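Local atomic coordinates of putative phosphohydrolase (Shewanella amazonensis, PDB entry 3M1T), a protein that is of unknown function but carries an HDOD domain related to HD-type phosphohydrolases and may take part in signal transduction. Residues F101-I115 with F132-V146. Sequence-based numbering, arbitrary orientation.
Sequences FDLADFWGNTFEVAI and FTCGILHSIGELLIV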
loop_
_atom_site.group_PDB
_atom_site.type_symbol
_atom_site.label_atom_id
_atom_site.label_comp_id
_atom_site.label_asym_id
_atom_site.label_seq_id
_atom_site.Cartn_x
_atom_site.Cartn_y
_atom_site.Cartn_z
ATOM N N PHE A 101 11.192 9.576 9.317
ATOM C CA PHE A 101 10.680 8.233 9.083
ATOM C C PHE A 101 11.790 7.240 9.076
ATOM O O PHE A 101 12.813 7.469 8.459
ATOM C CB PHE A 101 9.953 8.142 7.730
ATOM C CG PHE A 101 8.627 8.815 7.742
ATOM C CD1 PHE A 101 8.537 10.171 7.485
ATOM C CD2 PHE A 101 7.473 8.108 8.041
ATOM C CE1 PHE A 101 7.303 10.823 7.522
ATOM C CE2 PHE A 101 6.233 8.750 8.069
ATOM C CZ PHE A 101 6.160 10.109 7.824
ATOM N N ASP A 102 11.562 6.120 9.742
ATOM C CA ASP A 102 12.398 4.961 9.535
ATOM C C ASP A 102 11.712 4.171 8.464
ATOM O O ASP A 102 10.588 3.710 8.652
ATOM C CB ASP A 102 12.510 4.060 10.753
ATOM C CG ASP A 102 13.441 2.887 10.483
ATOM O OD1 ASP A 102 14.674 3.099 10.512
ATOM O OD2 ASP A 102 12.962 1.774 10.191
ATOM N N LEU A 103 12.385 3.976 7.364
ATOM C CA LEU A 103 11.763 3.288 6.254
ATOM C C LEU A 103 11.474 1.783 6.525
ATOM O O LEU A 103 10.444 1.295 6.075
ATOM C CB LEU A 103 12.539 3.565 4.948
ATOM C CG LEU A 103 12.362 5.009 4.378
ATOM C CD1 LEU A 103 13.122 5.262 3.096
ATOM C CD2 LEU A 103 10.896 5.349 4.157
ATOM N N ALA A 104 12.324 1.052 7.282
ATOM C CA ALA A 104 11.950 -0.312 7.687
ATOM C C ALA A 104 10.622 -0.337 8.444
ATOM O O ALA A 104 9.810 -1.233 8.227
ATOM C CB ALA A 104 13.062 -0.981 8.557
ATOM N N ASP A 105 10.404 0.622 9.341
ATOM C CA ASP A 105 9.155 0.688 10.106
ATOM C C ASP A 105 7.984 1.109 9.190
ATOM O O ASP A 105 6.889 0.542 9.277
ATOM C CB ASP A 105 9.249 1.675 11.288
ATOM C CG ASP A 105 10.154 1.180 12.435
ATOM O OD1 ASP A 105 10.635 0.032 12.429
ATOM O OD2 ASP A 105 10.376 1.979 13.360
ATOM N N PHE A 106 8.222 2.115 8.353
ATOM C CA PHE A 106 7.198 2.617 7.404
ATOM C C PHE A 106 6.750 1.481 6.533
ATOM O O PHE A 106 5.553 1.196 6.408
ATOM C CB PHE A 106 7.726 3.746 6.517
ATOM C CG PHE A 106 6.735 4.179 5.459
ATOM C CD1 PHE A 106 5.729 5.098 5.738
ATOM C CD2 PHE A 106 6.783 3.603 4.208
ATOM C CE1 PHE A 106 4.811 5.463 4.749
ATOM C CE2 PHE A 106 5.847 3.922 3.236
ATOM C CZ PHE A 106 4.870 4.859 3.507
ATOM N N TRP A 107 7.715 0.843 5.872
ATOM C CA TRP A 107 7.347 -0.248 4.964
ATOM C C TRP A 107 6.823 -1.463 5.700
ATOM O O TRP A 107 5.946 -2.143 5.209
ATOM C CB TRP A 107 8.526 -0.608 4.042
ATOM C CG TRP A 107 8.753 0.451 3.024
ATOM C CD1 TRP A 107 9.859 1.231 2.918
ATOM C CD2 TRP A 107 7.870 0.867 1.960
ATOM N NE1 TRP A 107 9.740 2.113 1.869
ATOM C CE2 TRP A 107 8.509 1.935 1.285
ATOM C CE3 TRP A 107 6.598 0.482 1.544
ATOM C CZ2 TRP A 107 7.947 2.565 0.217
ATOM C CZ3 TRP A 107 6.032 1.127 0.503
ATOM C CH2 TRP A 107 6.684 2.161 -0.162
ATOM N N GLY A 108 7.338 -1.735 6.888
ATOM C CA GLY A 108 6.775 -2.818 7.686
ATOM C C GLY A 108 5.276 -2.628 7.911
ATOM O O GLY A 108 4.485 -3.580 7.784
ATOM N N ASN A 109 4.902 -1.430 8.316
ATOM C CA ASN A 109 3.480 -1.164 8.551
ATOM C C ASN A 109 2.668 -1.305 7.273
ATOM O O ASN A 109 1.575 -1.898 7.227
ATOM C CB ASN A 109 3.265 0.210 9.133
ATOM C CG ASN A 109 1.804 0.571 9.160
ATOM O OD1 ASN A 109 1.046 0.065 10.041
ATOM N ND2 ASN A 109 1.345 1.361 8.163
ATOM N N THR A 110 3.231 -0.774 6.177
ATOM C CA THR A 110 2.588 -0.880 4.895
ATOM C C THR A 110 2.374 -2.320 4.455
ATOM O O THR A 110 1.314 -2.666 3.953
ATOM C CB THR A 110 3.286 0.018 3.838
ATOM O OG1 THR A 110 2.809 1.371 3.973
ATOM C CG2 THR A 110 3.012 -0.479 2.444
ATOM N N PHE A 111 3.379 -3.172 4.616
ATOM C CA PHE A 111 3.226 -4.593 4.303
ATOM C C PHE A 111 2.195 -5.268 5.186
ATOM O O PHE A 111 1.458 -6.110 4.716
ATOM C CB PHE A 111 4.556 -5.353 4.423
ATOM C CG PHE A 111 5.528 -5.055 3.327
ATOM C CD1 PHE A 111 5.113 -5.027 2.000
ATOM C CD2 PHE A 111 6.849 -4.785 3.614
ATOM C CE1 PHE A 111 6.003 -4.746 1.000
ATOM C CE2 PHE A 111 7.733 -4.508 2.615
ATOM C CZ PHE A 111 7.320 -4.497 1.318
ATOM N N GLU A 112 2.157 -4.892 6.456
ATOM C CA GLU A 112 1.136 -5.440 7.389
ATOM C C GLU A 112 -0.246 -5.151 6.827
ATOM O O GLU A 112 -1.084 -6.052 6.696
ATOM C CB GLU A 112 1.235 -4.849 8.809
ATOM C CG GLU A 112 2.359 -5.379 9.693
ATOM C CD GLU A 112 2.184 -6.834 10.130
ATOM O OE1 GLU A 112 1.065 -7.268 10.594
ATOM O OE2 GLU A 112 3.215 -7.547 10.083
ATOM N N VAL A 113 -0.455 -3.894 6.427
ATOM C CA VAL A 113 -1.712 -3.498 5.814
ATOM C C VAL A 113 -1.961 -4.286 4.523
ATOM O O VAL A 113 -3.059 -4.791 4.291
ATOM C CB VAL A 113 -1.784 -1.972 5.582
ATOM C CG1 VAL A 113 -2.958 -1.566 4.650
ATOM C CG2 VAL A 113 -1.835 -1.200 6.931
ATOM N N ALA A 114 -0.954 -4.382 3.663
ATOM C CA ALA A 114 -1.080 -5.134 2.417
ATOM C C ALA A 114 -1.448 -6.578 2.614
ATOM O O ALA A 114 -2.310 -7.132 1.924
ATOM C CB ALA A 114 0.232 -4.995 1.577
ATOM N N ILE A 115 -0.804 -7.224 3.595
ATOM C CA ILE A 115 -1.111 -8.629 3.894
ATOM C C ILE A 115 -2.552 -8.821 4.367
ATOM O O ILE A 115 -3.274 -9.770 3.951
ATOM C CB ILE A 115 -0.082 -9.191 4.941
ATOM C CG1 ILE A 115 1.301 -9.341 4.306
ATOM C CG2 ILE A 115 -0.622 -10.497 5.589
ATOM C CD1 ILE A 115 2.396 -9.563 5.382
ATOM N N PHE A 132 -3.332 -6.443 -2.252
ATOM C CA PHE A 132 -1.967 -6.331 -1.714
ATOM C C PHE A 132 -1.286 -5.064 -2.297
ATOM O O PHE A 132 -0.685 -4.249 -1.568
ATOM C CB PHE A 132 -1.142 -7.589 -2.030
ATOM C CG PHE A 132 0.219 -7.571 -1.399
ATOM C CD1 PHE A 132 1.280 -6.930 -2.001
ATOM C CD2 PHE A 132 0.422 -8.204 -0.181
ATOM C CE1 PHE A 132 2.547 -6.900 -1.363
ATOM C CE2 PHE A 132 1.689 -8.215 0.446
ATOM C CZ PHE A 132 2.728 -7.545 -0.143
ATOM N N THR A 133 -1.419 -4.879 -3.610
ATOM C CA THR A 133 -0.787 -3.738 -4.233
ATOM C C THR A 133 -1.342 -2.421 -3.754
ATOM O O THR A 133 -0.619 -1.454 -3.558
ATOM C CB THR A 133 -0.835 -3.872 -5.796
ATOM O OG1 THR A 133 -0.096 -5.031 -6.165
ATOM C CG2 THR A 133 -0.219 -2.656 -6.498
ATOM N N CYS A 134 -2.649 -2.365 -3.563
ATOM C CA CYS A 134 -3.278 -1.199 -3.010
ATOM C C CYS A 134 -2.671 -0.874 -1.628
ATOM O O CYS A 134 -2.368 0.269 -1.364
ATOM C CB CYS A 134 -4.784 -1.431 -2.940
ATOM S SG CYS A 134 -5.740 0.101 -2.746
ATOM N N GLY A 135 -2.489 -1.896 -0.786
ATOM C CA GLY A 135 -1.794 -1.720 0.454
ATOM C C GLY A 135 -0.380 -1.165 0.309
ATOM O O GLY A 135 -0.014 -0.212 1.027
ATOM N N ILE A 136 0.376 -1.685 -0.652
ATOM C CA ILE A 136 1.744 -1.190 -0.897
ATOM C C ILE A 136 1.742 0.285 -1.179
ATOM O O ILE A 136 2.601 0.991 -0.706
ATOM C CB ILE A 136 2.418 -1.935 -2.053
ATOM C CG1 ILE A 136 2.641 -3.371 -1.645
ATOM C CG2 ILE A 136 3.719 -1.205 -2.529
ATOM C CD1 ILE A 136 3.465 -3.573 -0.326
ATOM N N LEU A 137 0.739 0.754 -1.908
ATOM C CA LEU A 137 0.688 2.149 -2.386
ATOM C C LEU A 137 0.011 3.108 -1.403
ATOM O O LEU A 137 0.093 4.324 -1.569
ATOM C CB LEU A 137 -0.086 2.216 -3.697
ATOM C CG LEU A 137 0.544 1.503 -4.867
ATOM C CD1 LEU A 137 -0.433 1.428 -6.097
ATOM C CD2 LEU A 137 1.901 2.147 -5.234
ATOM N N HIS A 138 -0.690 2.563 -0.399
ATOM C CA HIS A 138 -1.696 3.403 0.251
ATOM C C HIS A 138 -1.184 4.588 1.040
ATOM O O HIS A 138 -1.915 5.593 1.200
ATOM C CB HIS A 138 -2.612 2.557 1.179
ATOM C CG HIS A 138 -2.077 2.362 2.542
ATOM N ND1 HIS A 138 -1.107 1.428 2.827
ATOM C CD2 HIS A 138 -2.411 2.937 3.740
ATOM C CE1 HIS A 138 -0.871 1.434 4.126
ATOM N NE2 HIS A 138 -1.624 2.366 4.688
ATOM N N SER A 139 0.026 4.484 1.578
ATOM C CA SER A 139 0.519 5.494 2.515
ATOM C C SER A 139 1.610 6.369 1.929
ATOM O O SER A 139 2.224 7.195 2.606
ATOM C CB SER A 139 1.024 4.817 3.811
ATOM O OG SER A 139 1.023 5.779 4.862
ATOM N N ILE A 140 1.891 6.228 0.639
ATOM C CA ILE A 140 2.990 7.004 0.075
ATOM C C ILE A 140 2.715 8.518 0.095
ATOM O O ILE A 140 3.650 9.307 0.154
ATOM C CB ILE A 140 3.357 6.526 -1.304
ATOM C CG1 ILE A 140 3.779 5.054 -1.193
ATOM C CG2 ILE A 140 4.483 7.378 -1.917
ATOM C CD1 ILE A 140 3.994 4.338 -2.568
ATOM N N GLY A 141 1.453 8.921 0.042
ATOM C CA GLY A 141 1.101 10.335 0.095
ATOM C C GLY A 141 1.592 10.997 1.378
ATOM O O GLY A 141 1.938 12.169 1.327
ATOM N N GLU A 142 1.612 10.266 2.484
ATOM C CA GLU A 142 2.184 10.768 3.752
ATOM C C GLU A 142 3.617 11.279 3.493
ATOM O O GLU A 142 4.009 12.421 3.819
ATOM C CB GLU A 142 2.189 9.608 4.769
ATOM C CG GLU A 142 2.368 9.988 6.227
ATOM C CD GLU A 142 2.095 8.832 7.193
ATOM O OE1 GLU A 142 1.781 7.692 6.767
ATOM O OE2 GLU A 142 2.201 9.073 8.412
ATOM N N LEU A 143 4.402 10.418 2.868
ATOM C CA LEU A 143 5.801 10.731 2.531
ATOM C C LEU A 143 5.933 11.908 1.570
ATOM O O LEU A 143 6.802 12.768 1.722
ATOM C CB LEU A 143 6.502 9.475 1.986
ATOM C CG LEU A 143 6.437 8.276 2.929
ATOM C CD1 LEU A 143 7.120 7.103 2.291
ATOM C CD2 LEU A 143 7.045 8.583 4.365
ATOM N N LEU A 144 5.052 11.967 0.570
ATOM C CA LEU A 144 5.138 13.014 -0.417
ATOM C C LEU A 144 4.909 14.379 0.277
ATOM O O LEU A 144 5.542 15.349 -0.131
ATOM C CB LEU A 144 4.047 12.812 -1.493
ATOM C CG LEU A 144 4.230 11.656 -2.442
ATOM C CD1 LEU A 144 3.056 11.676 -3.435
ATOM C CD2 LEU A 144 5.541 11.800 -3.257
ATOM N N ILE A 145 3.960 14.452 1.195
ATOM C CA ILE A 145 3.674 15.724 1.896
ATOM C C ILE A 145 4.865 16.192 2.732
ATOM O O ILE A 145 5.252 17.381 2.715
ATOM C CB ILE A 145 2.396 15.677 2.672
ATOM C CG1 ILE A 145 1.183 15.570 1.714
ATOM C CG2 ILE A 145 2.262 16.939 3.621
ATOM C CD1 ILE A 145 -0.060 15.376 2.397
ATOM N N VAL A 146 5.470 15.271 3.458
ATOM C CA VAL A 146 6.674 15.626 4.247
ATOM C C VAL A 146 7.786 16.132 3.357
ATOM O O VAL A 146 8.439 17.143 3.658
ATOM C CB VAL A 146 7.143 14.426 5.084
ATOM C CG1 VAL A 146 8.546 14.712 5.766
ATOM C CG2 VAL A 146 6.089 14.081 6.117
HETATM O O HOH W 1 -1.328 2.428 7.522
HETATM O O HOH W 2 2.194 2.750 1.541
#
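The carbonyl oxygen of G135, which T110 CG2 touches at 3.4 Å, is gripped twice by H138, through its backbone N and its side chain. The bond from H138 ND1 to G135 O is 2.7 Å long and almost straight (175°), with the oxygen in the plane of the imidazole. The ring is thereby fixed in rotation, V113 CG1 packing on one face and S139 CB on the other. Helix 103-115 meets these residues without a direct hydrogen bond; water bridges instead. One water joins N109 ND2 to H138 NE2, another links T110 OG1, I136 O and S139 N. A CB on G135 would clash with A114 CA, so glycine lets the two CA atoms approach to 4.0 Å, while A114 CB sits over the F132 ring. Beyond the turn, L143 splits its methyls: CD1 lies over the face of F106, whose CG is anti to the backbone N (chi1 175°), which carries the ring there, and CD2 stands 3.5 Å above the F101 centroid. With an alanine at F101, L143 CD2 would probably lose this ring face and V146 CG2 its edge contact, opening a gap. H138 and S139 probably stand where HD hydrolases carry their His-Asp pair; without the aspartate, metal binding of that kind is unlikely, and the bonds holding H138 are consistent with a structural part.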